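PDB 4G3H: arginase (RocF) from Helicobacter pylori, which probably hydrolyses L-arginine to L-ornithine and urea, the arginine-consuming step of the urea cycle, using two manganese ions per subunit. Local coordinates for residues Ile112-Ala124 and His133-Arg145. Sequence-based numbering, arbitrary orientation.
Sequences ILYLDAHADIHTA and HGMPLGMVLNRVR. With MN (manganese (II) ion), chain E; MN (manganese (II) ion), chain F.
Leu137 sets its CD1 methyl squarely over one face of the Tyr114 ring, CD1 lying 3.5 Å from the ring centroid and 5° off the normal. The two side chains approach from opposite directions, the tyrosine with CG anti to its backbone N (chi1 -152°). At the edge of that ring, Tyr114 OH hydrogen-bonds Asp120 OD2 at 2.5 Å, on the anti lone pair. The same OD2 binds one manganese at 2.3 Å, so the tyrosine is a second-shell residue that helps fix the turn of a metal ligand. Strand 110-115 belongs to the parallel sheet of the arginase fold, and the loop leaving its end carries the ligands Asp116, His118 and Asp120. Asp116 bridges the two ions, an Asx turn tying its OD1 to His118 N; Asp234 at the end of strand 228-234 and Asp236 just beyond it complete the sites. Helix 136-140 begins beside Asp120, whose O receives weak bonds from Leu137 N and Gly138 N. The His133 ring lies obliquely against that of His118, planes 31° apart, and its ND1 donates to its neighbour Gly134 O (2.8 Å), nearly in the ring plane. Farther out, the Met135 chain, bent at chi3, crosses Thr123 with CE against OG1, a hydroxyl hydrogen-bonded to Tyr55 OH. Beyond the helix, His122 NE2 donates to Arg143 O at 2.6 Å, within the imidazole plane and almost end-on to the carbonyl.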
ATOM      1  N   ILE A 112      -4.699  -0.855  -9.706  1.00 23.32           N
ATOM      2  CA  ILE A 112      -3.841  -0.981  -8.532  1.00 22.06           C
ATOM      3  C   ILE A 112      -2.497  -1.641  -8.841  1.00 19.53           C
ATOM      4  O   ILE A 112      -2.448  -2.727  -9.399  1.00 20.57           O
ATOM      5  CB  ILE A 112      -4.527  -1.823  -7.430  1.00 24.49           C
ATOM      6  CG1 ILE A 112      -5.892  -1.232  -7.085  1.00 25.89           C
ATOM      7  CG2 ILE A 112      -3.656  -1.863  -6.181  1.00 23.23           C
ATOM      8  CD1 ILE A 112      -6.706  -2.102  -6.149  1.00 27.49           C
ATOM      9  N   LEU A 113      -1.408  -0.972  -8.483  1.00 16.78           N
ATOM     10  CA  LEU A 113      -0.071  -1.526  -8.676  1.00 17.03           C
ATOM     11  C   LEU A 113       0.288  -1.922  -7.259  1.00 17.11           C
ATOM     12  O   LEU A 113       0.427  -1.061  -6.387  1.00 13.17           O
ATOM     13  CB  LEU A 113       0.896  -0.463  -9.207  1.00 16.13           C
ATOM     14  CG  LEU A 113       0.569   0.067 -10.610  1.00 17.99           C
ATOM     15  CD1 LEU A 113       1.472   1.241 -10.958  1.00 16.76           C
ATOM     16  CD2 LEU A 113       0.720  -1.059 -11.633  1.00 15.81           C
ATOM     17  N   TYR A 114       0.409  -3.227  -7.030  1.00 16.40           N
ATOM     18  CA  TYR A 114       0.688  -3.756  -5.698  1.00 17.22           C
ATOM     19  C   TYR A 114       2.033  -4.480  -5.651  1.00 17.19           C
ATOM     20  O   TYR A 114       2.148  -5.609  -6.126  1.00 16.89           O
ATOM     21  CB  TYR A 114      -0.439  -4.732  -5.316  1.00 15.62           C
ATOM     22  CG  TYR A 114      -0.710  -4.878  -3.835  1.00 16.47           C
ATOM     23  CD1 TYR A 114      -1.465  -3.926  -3.151  1.00 15.27           C
ATOM     24  CD2 TYR A 114      -0.243  -5.980  -3.125  1.00 16.44           C
ATOM     25  CE1 TYR A 114      -1.756  -4.065  -1.805  1.00 18.15           C
ATOM     26  CE2 TYR A 114      -0.529  -6.133  -1.760  1.00 19.70           C
ATOM     27  CZ  TYR A 114      -1.292  -5.167  -1.110  1.00 18.60           C
ATOM     28  OH  TYR A 114      -1.609  -5.302   0.222  1.00 17.49           O
ATOM     29  N   LEU A 115       3.044  -3.832  -5.079  1.00 20.74           N
ATOM     30  CA  LEU A 115       4.379  -4.420  -4.975  1.00 19.96           C
ATOM     31  C   LEU A 115       4.480  -5.029  -3.594  1.00 21.25           C
ATOM     32  O   LEU A 115       4.480  -4.312  -2.592  1.00 19.32           O
ATOM     33  CB  LEU A 115       5.448  -3.343  -5.176  1.00 13.55           C
ATOM     34  CG  LEU A 115       5.548  -2.811  -6.611  1.00 12.59           C
ATOM     35  CD1 LEU A 115       4.278  -2.044  -6.965  1.00 11.74           C
ATOM     36  CD2 LEU A 115       6.779  -1.902  -6.735  1.00 13.73           C
ATOM     37  N   ASP A 116       4.596  -6.354  -3.540  1.00 22.12           N
ATOM     38  CA  ASP A 116       4.576  -7.034  -2.252  1.00 22.21           C
ATOM     39  C   ASP A 116       5.037  -8.485  -2.395  1.00 23.74           C
ATOM     40  O   ASP A 116       4.934  -9.079  -3.471  1.00 23.01           O
ATOM     41  CB  ASP A 116       3.124  -7.009  -1.764  1.00 17.39           C
ATOM     42  CG  ASP A 116       2.972  -7.279  -0.288  1.00 17.79           C
ATOM     43  OD1 ASP A 116       3.628  -8.184   0.261  1.00 22.18           O
ATOM     44  OD2 ASP A 116       2.151  -6.582   0.325  1.00 18.26           O
ATOM     45  N   ALA A 117       5.546  -9.053  -1.308  1.00 21.25           N
ATOM     46  CA  ALA A 117       5.968 -10.443  -1.323  1.00 22.88           C
ATOM     47  C   ALA A 117       4.708 -11.284  -1.122  1.00 23.77           C
ATOM     48  O   ALA A 117       4.700 -12.480  -1.416  1.00 24.48           O
ATOM     49  CB  ALA A 117       6.961 -10.712  -0.192  1.00 23.89           C
ATOM     50  N   HIS A 118       3.646 -10.639  -0.631  1.00 20.68           N
ATOM     51  CA  HIS A 118       2.371 -11.311  -0.356  1.00 21.35           C
ATOM     52  C   HIS A 118       1.193 -10.788  -1.180  1.00 19.44           C
ATOM     53  O   HIS A 118       1.214  -9.663  -1.672  1.00 17.74           O
ATOM     54  CB  HIS A 118       2.016 -11.177   1.132  1.00 25.15           C
ATOM     55  CG  HIS A 118       3.161 -11.453   2.056  1.00 26.00           C
ATOM     56  ND1 HIS A 118       4.002 -10.462   2.509  1.00 25.79           N
ATOM     57  CD2 HIS A 118       3.629 -12.612   2.575  1.00 27.12           C
ATOM     58  CE1 HIS A 118       4.942 -10.998   3.268  1.00 25.04           C
ATOM     59  NE2 HIS A 118       4.739 -12.302   3.323  1.00 28.31           N
ATOM     60  N   ALA A 119       0.157 -11.612  -1.303  1.00 20.18           N
ATOM     61  CA  ALA A 119      -1.044 -11.249  -2.046  1.00 20.96           C
ATOM     62  C   ALA A 119      -2.019 -10.478  -1.150  1.00 21.56           C
ATOM     63  O   ALA A 119      -2.860  -9.720  -1.636  1.00 21.29           O
ATOM     64  CB  ALA A 119      -1.718 -12.509  -2.595  1.00 22.52           C
ATOM     65  N   ASP A 120      -1.903 -10.682   0.160  1.00 21.21           N
ATOM     66  CA  ASP A 120      -2.764 -10.003   1.133  1.00 22.24           C
ATOM     67  C   ASP A 120      -4.258 -10.156   0.851  1.00 22.49           C
ATOM     68  O   ASP A 120      -5.037  -9.223   1.067  1.00 21.65           O
ATOM     69  CB  ASP A 120      -2.429  -8.505   1.205  1.00 23.96           C
ATOM     70  CG  ASP A 120      -1.051  -8.232   1.799  1.00 25.16           C
ATOM     71  OD1 ASP A 120      -0.477  -9.136   2.434  1.00 27.04           O
ATOM     72  OD2 ASP A 120      -0.549  -7.097   1.645  1.00 23.75           O
ATOM     73  N   ILE A 121      -4.662 -11.328   0.379  1.00 22.49           N
ATOM     74  CA  ILE A 121      -6.066 -11.567   0.084  1.00 23.61           C
ATOM     75  C   ILE A 121      -6.772 -12.219   1.269  1.00 24.82           C
ATOM     76  O   ILE A 121      -7.912 -11.884   1.587  1.00 25.19           O
ATOM     77  CB  ILE A 121      -6.220 -12.460  -1.165  1.00 24.91           C
ATOM     78  CG1 ILE A 121      -5.773 -11.683  -2.408  1.00 25.81           C
ATOM     79  CG2 ILE A 121      -7.663 -12.921  -1.307  1.00 25.88           C
ATOM     80  CD1 ILE A 121      -5.749 -12.499  -3.688  1.00 24.17           C
ATOM     81  N   HIS A 122      -6.087 -13.145   1.926  1.00 23.87           N
ATOM     82  CA  HIS A 122      -6.654 -13.845   3.067  1.00 25.91           C
ATOM     83  C   HIS A 122      -5.675 -13.853   4.229  1.00 29.61           C
ATOM     84  O   HIS A 122      -4.480 -14.105   4.054  1.00 29.07           O
ATOM     85  CB  HIS A 122      -7.004 -15.287   2.684  1.00 31.23           C
ATOM     86  CG  HIS A 122      -8.163 -15.403   1.741  1.00 32.15           C
ATOM     87  ND1 HIS A 122      -8.284 -16.437   0.838  1.00 32.21           N
ATOM     88  CD2 HIS A 122      -9.255 -14.621   1.568  1.00 32.62           C
ATOM     89  CE1 HIS A 122      -9.399 -16.285   0.146  1.00 34.51           C
ATOM     90  NE2 HIS A 122     -10.007 -15.191   0.569  1.00 33.56           N
ATOM     91  N   THR A 123      -6.184 -13.576   5.421  1.00 38.38           N
ATOM     92  CA  THR A 123      -5.345 -13.564   6.609  1.00 43.21           C
ATOM     93  C   THR A 123      -4.696 -14.929   6.797  1.00 46.11           C
ATOM     94  O   THR A 123      -5.377 -15.954   6.778  1.00 47.66           O
ATOM     95  CB  THR A 123      -6.169 -13.236   7.860  1.00 63.87           C
ATOM     96  OG1 THR A 123      -6.737 -11.927   7.727  1.00 64.64           O
ATOM     97  CG2 THR A 123      -5.294 -13.285   9.098  1.00 64.92           C
ATOM     98  N   ALA A 124      -3.380 -14.937   6.977  1.00 51.52           N
ATOM     99  CA  ALA A 124      -2.641 -16.179   7.170  1.00 55.18           C
ATOM    100  C   ALA A 124      -1.935 -16.141   8.527  1.00 59.42           C
ATOM    101  O   ALA A 124      -1.464 -15.089   8.951  1.00 59.61           O
ATOM    102  CB  ALA A 124      -1.624 -16.358   6.044  1.00 60.54           C
ATOM    103  N   HIS A 133       0.240 -11.781   7.982  1.00 65.40           N
ATOM    104  CA  HIS A 133      -0.207 -10.648   7.177  1.00 62.98           C
ATOM    105  C   HIS A 133      -1.730 -10.541   7.141  1.00 61.56           C
ATOM    106  O   HIS A 133      -2.436 -11.542   7.276  1.00 63.52           O
ATOM    107  CB  HIS A 133       0.353 -10.759   5.750  1.00 43.68           C
ATOM    108  CG  HIS A 133      -0.255 -11.861   4.936  1.00 41.09           C
ATOM    109  ND1 HIS A 133      -1.503 -11.760   4.360  1.00 39.22           N
ATOM    110  CD2 HIS A 133       0.218 -13.084   4.600  1.00 39.88           C
ATOM    111  CE1 HIS A 133      -1.774 -12.875   3.703  1.00 38.46           C
ATOM    112  NE2 HIS A 133      -0.746 -13.695   3.832  1.00 39.42           N
ATOM    113  N   GLY A 134      -2.224  -9.318   6.966  1.00 43.47           N
ATOM    114  CA  GLY A 134      -3.656  -9.079   6.916  1.00 39.30           C
ATOM    115  C   GLY A 134      -4.298  -9.434   5.584  1.00 37.18           C
ATOM    116  O   GLY A 134      -3.725 -10.166   4.774  1.00 35.02           O
ATOM    117  N   MET A 135      -5.497  -8.904   5.355  1.00 34.25           N
ATOM    118  CA  MET A 135      -6.234  -9.172   4.124  1.00 31.85           C
ATOM    119  C   MET A 135      -6.909  -7.927   3.537  1.00 29.27           C
ATOM    120  O   MET A 135      -8.095  -7.958   3.186  1.00 26.38           O
ATOM    121  CB  MET A 135      -7.290 -10.241   4.389  1.00 40.75           C
ATOM    122  CG  MET A 135      -8.091  -9.995   5.656  1.00 45.89           C
ATOM    123  SD  MET A 135      -9.605 -10.967   5.729  1.00 52.70           S
ATOM    124  CE  MET A 135      -8.952 -12.628   5.801  1.00 51.31           C
ATOM    125  N   PRO A 136      -6.162  -6.816   3.413  1.00 27.70           N
ATOM    126  CA  PRO A 136      -6.766  -5.603   2.856  1.00 26.45           C
ATOM    127  C   PRO A 136      -7.334  -5.807   1.454  1.00 24.22           C
ATOM    128  O   PRO A 136      -8.419  -5.320   1.146  1.00 23.72           O
ATOM    129  CB  PRO A 136      -5.613  -4.593   2.887  1.00 24.26           C
ATOM    130  CG  PRO A 136      -4.402  -5.454   2.748  1.00 24.94           C
ATOM    131  CD  PRO A 136      -4.723  -6.618   3.663  1.00 24.49           C
ATOM    132  N   LEU A 137      -6.606  -6.528   0.608  1.00 21.55           N
ATOM    133  CA  LEU A 137      -7.076  -6.767  -0.752  1.00 22.95           C
ATOM    134  C   LEU A 137      -8.262  -7.728  -0.771  1.00 22.83           C
ATOM    135  O   LEU A 137      -9.137  -7.623  -1.633  1.00 20.32           O
ATOM    136  CB  LEU A 137      -5.939  -7.299  -1.636  1.00 22.82           C
ATOM    137  CG  LEU A 137      -4.898  -6.247  -2.048  1.00 22.33           C
ATOM    138  CD1 LEU A 137      -3.869  -6.870  -2.970  1.00 19.06           C
ATOM    139  CD2 LEU A 137      -5.597  -5.076  -2.751  1.00 20.09           C
ATOM    140  N   GLY A 138      -8.290  -8.657   0.182  1.00 24.13           N
ATOM    141  CA  GLY A 138      -9.390  -9.598   0.261  1.00 26.33           C
ATOM    142  C   GLY A 138     -10.675  -8.849   0.567  1.00 29.37           C
ATOM    143  O   GLY A 138     -11.762  -9.269   0.169  1.00 31.09           O
ATOM    144  N   MET A 139     -10.547  -7.732   1.280  1.00 31.32           N
ATOM    145  CA  MET A 139     -11.695  -6.907   1.644  1.00 32.99           C
ATOM    146  C   MET A 139     -12.040  -5.952   0.507  1.00 33.63           C
ATOM    147  O   MET A 139     -13.206  -5.625   0.290  1.00 33.92           O
ATOM    148  CB  MET A 139     -11.387  -6.113   2.912  1.00 37.04           C
ATOM    149  CG  MET A 139     -11.045  -6.981   4.111  1.00 38.37           C
ATOM    150  SD  MET A 139     -10.636  -5.984   5.547  1.00 44.11           S
ATOM    151  CE  MET A 139     -12.165  -5.120   5.738  1.00 41.98           C
ATOM    152  N   VAL A 140     -11.020  -5.495  -0.211  1.00 32.97           N
ATOM    153  CA  VAL A 140     -11.242  -4.595  -1.334  1.00 33.08           C
ATOM    154  C   VAL A 140     -11.920  -5.370  -2.456  1.00 34.07           C
ATOM    155  O   VAL A 140     -12.774  -4.833  -3.163  1.00 34.90           O
ATOM    156  CB  VAL A 140      -9.906  -4.010  -1.861  1.00 28.42           C
ATOM    157  CG1 VAL A 140     -10.098  -3.428  -3.255  1.00 26.33           C
ATOM    158  CG2 VAL A 140      -9.405  -2.927  -0.913  1.00 25.50           C
ATOM    159  N   LEU A 141     -11.542  -6.639  -2.601  1.00 31.94           N
ATOM    160  CA  LEU A 141     -12.092  -7.505  -3.641  1.00 33.90           C
ATOM    161  C   LEU A 141     -13.353  -8.261  -3.219  1.00 37.51           C
ATOM    162  O   LEU A 141     -13.954  -8.970  -4.025  1.00 37.91           O
ATOM    163  CB  LEU A 141     -11.040  -8.514  -4.079  1.00 29.81           C
ATOM    164  CG  LEU A 141      -9.789  -7.980  -4.779  1.00 29.89           C
ATOM    165  CD1 LEU A 141      -8.811  -9.126  -4.994  1.00 28.27           C
ATOM    166  CD2 LEU A 141     -10.172  -7.337  -6.106  1.00 28.15           C
ATOM    167  N   ASN A 142     -13.749  -8.122  -1.960  1.00 44.50           N
ATOM    168  CA  ASN A 142     -14.934  -8.809  -1.456  1.00 48.67           C
ATOM    169  C   ASN A 142     -14.827 -10.327  -1.471  1.00 50.51           C
ATOM    170  O   ASN A 142     -15.813 -11.023  -1.707  1.00 51.34           O
ATOM    171  CB  ASN A 142     -16.178  -8.393  -2.239  1.00 53.15           C
ATOM    172  CG  ASN A 142     -16.911  -7.247  -1.589  1.00 54.22           C
ATOM    173  OD1 ASN A 142     -16.468  -6.099  -1.641  1.00 55.98           O
ATOM    174  ND2 ASN A 142     -18.035  -7.555  -0.950  1.00 52.93           N
ATOM    175  N   ARG A 143     -13.627 -10.838  -1.225  1.00 42.17           N
ATOM    176  CA  ARG A 143     -13.404 -12.278  -1.181  1.00 45.26           C
ATOM    177  C   ARG A 143     -12.847 -12.614   0.195  1.00 46.30           C
ATOM    178  O   ARG A 143     -11.827 -13.286   0.321  1.00 45.55           O
ATOM    179  CB  ARG A 143     -12.419 -12.705  -2.277  1.00 60.76           C
ATOM    180  CG  ARG A 143     -12.960 -12.529  -3.690  1.00 63.42           C
ATOM    181  CD  ARG A 143     -14.295 -13.248  -3.856  1.00 64.67           C
ATOM    182  NE  ARG A 143     -14.184 -14.685  -3.609  1.00 66.12           N
ATOM    183  CZ  ARG A 143     -13.648 -15.557  -4.458  1.00 65.88           C
ATOM    184  NH1 ARG A 143     -13.171 -15.150  -5.624  1.00 65.45           N
ATOM    185  NH2 ARG A 143     -13.582 -16.842  -4.132  1.00 65.65           N
ATOM    186  N   VAL A 144     -13.538 -12.132   1.222  1.00 65.03           N
ATOM    187  CA  VAL A 144     -13.132 -12.335   2.607  1.00 68.65           C
ATOM    188  C   VAL A 144     -13.010 -13.800   3.031  1.00 71.09           C
ATOM    189  O   VAL A 144     -12.068 -14.167   3.734  1.00 71.19           O
ATOM    190  CB  VAL A 144     -14.102 -11.608   3.567  1.00 58.58           C
ATOM    191  CG1 VAL A 144     -13.689 -11.848   5.006  1.00 58.52           C
ATOM    192  CG2 VAL A 144     -14.108 -10.115   3.264  1.00 57.95           C
ATOM    193  N   ARG A 145     -13.953 -14.636   2.614  1.00 69.62           N
ATOM    194  CA  ARG A 145     -13.907 -16.049   2.977  1.00 72.61           C
ATOM    195  C   ARG A 145     -12.806 -16.784   2.212  1.00 72.94           C
ATOM    196  O   ARG A 145     -13.059 -17.406   1.179  1.00 72.69           O
ATOM    197  CB  ARG A 145     -15.257 -16.711   2.701  1.00 84.34           C
ATOM    198  CG  ARG A 145     -15.291 -18.195   3.023  1.00 88.73           C
ATOM    199  CD  ARG A 145     -16.584 -18.818   2.537  1.00 92.40           C
ATOM    200  NE  ARG A 145     -16.484 -20.269   2.418  1.00 95.72           N
ATOM    201  CZ  ARG A 145     -17.326 -21.014   1.709  1.00 97.55           C
ATOM    202  NH1 ARG A 145     -18.330 -20.441   1.060  1.00 98.87           N
ATOM    203  NH2 ARG A 145     -17.163 -22.329   1.642  1.00 98.53           N
TER
HETATM  204 MN    MN E 500       1.550  -6.492   2.298  1.00 32.17          MN
HETATM  205 MN    MN F 501       3.966  -8.134   2.477  1.00 28.33          MN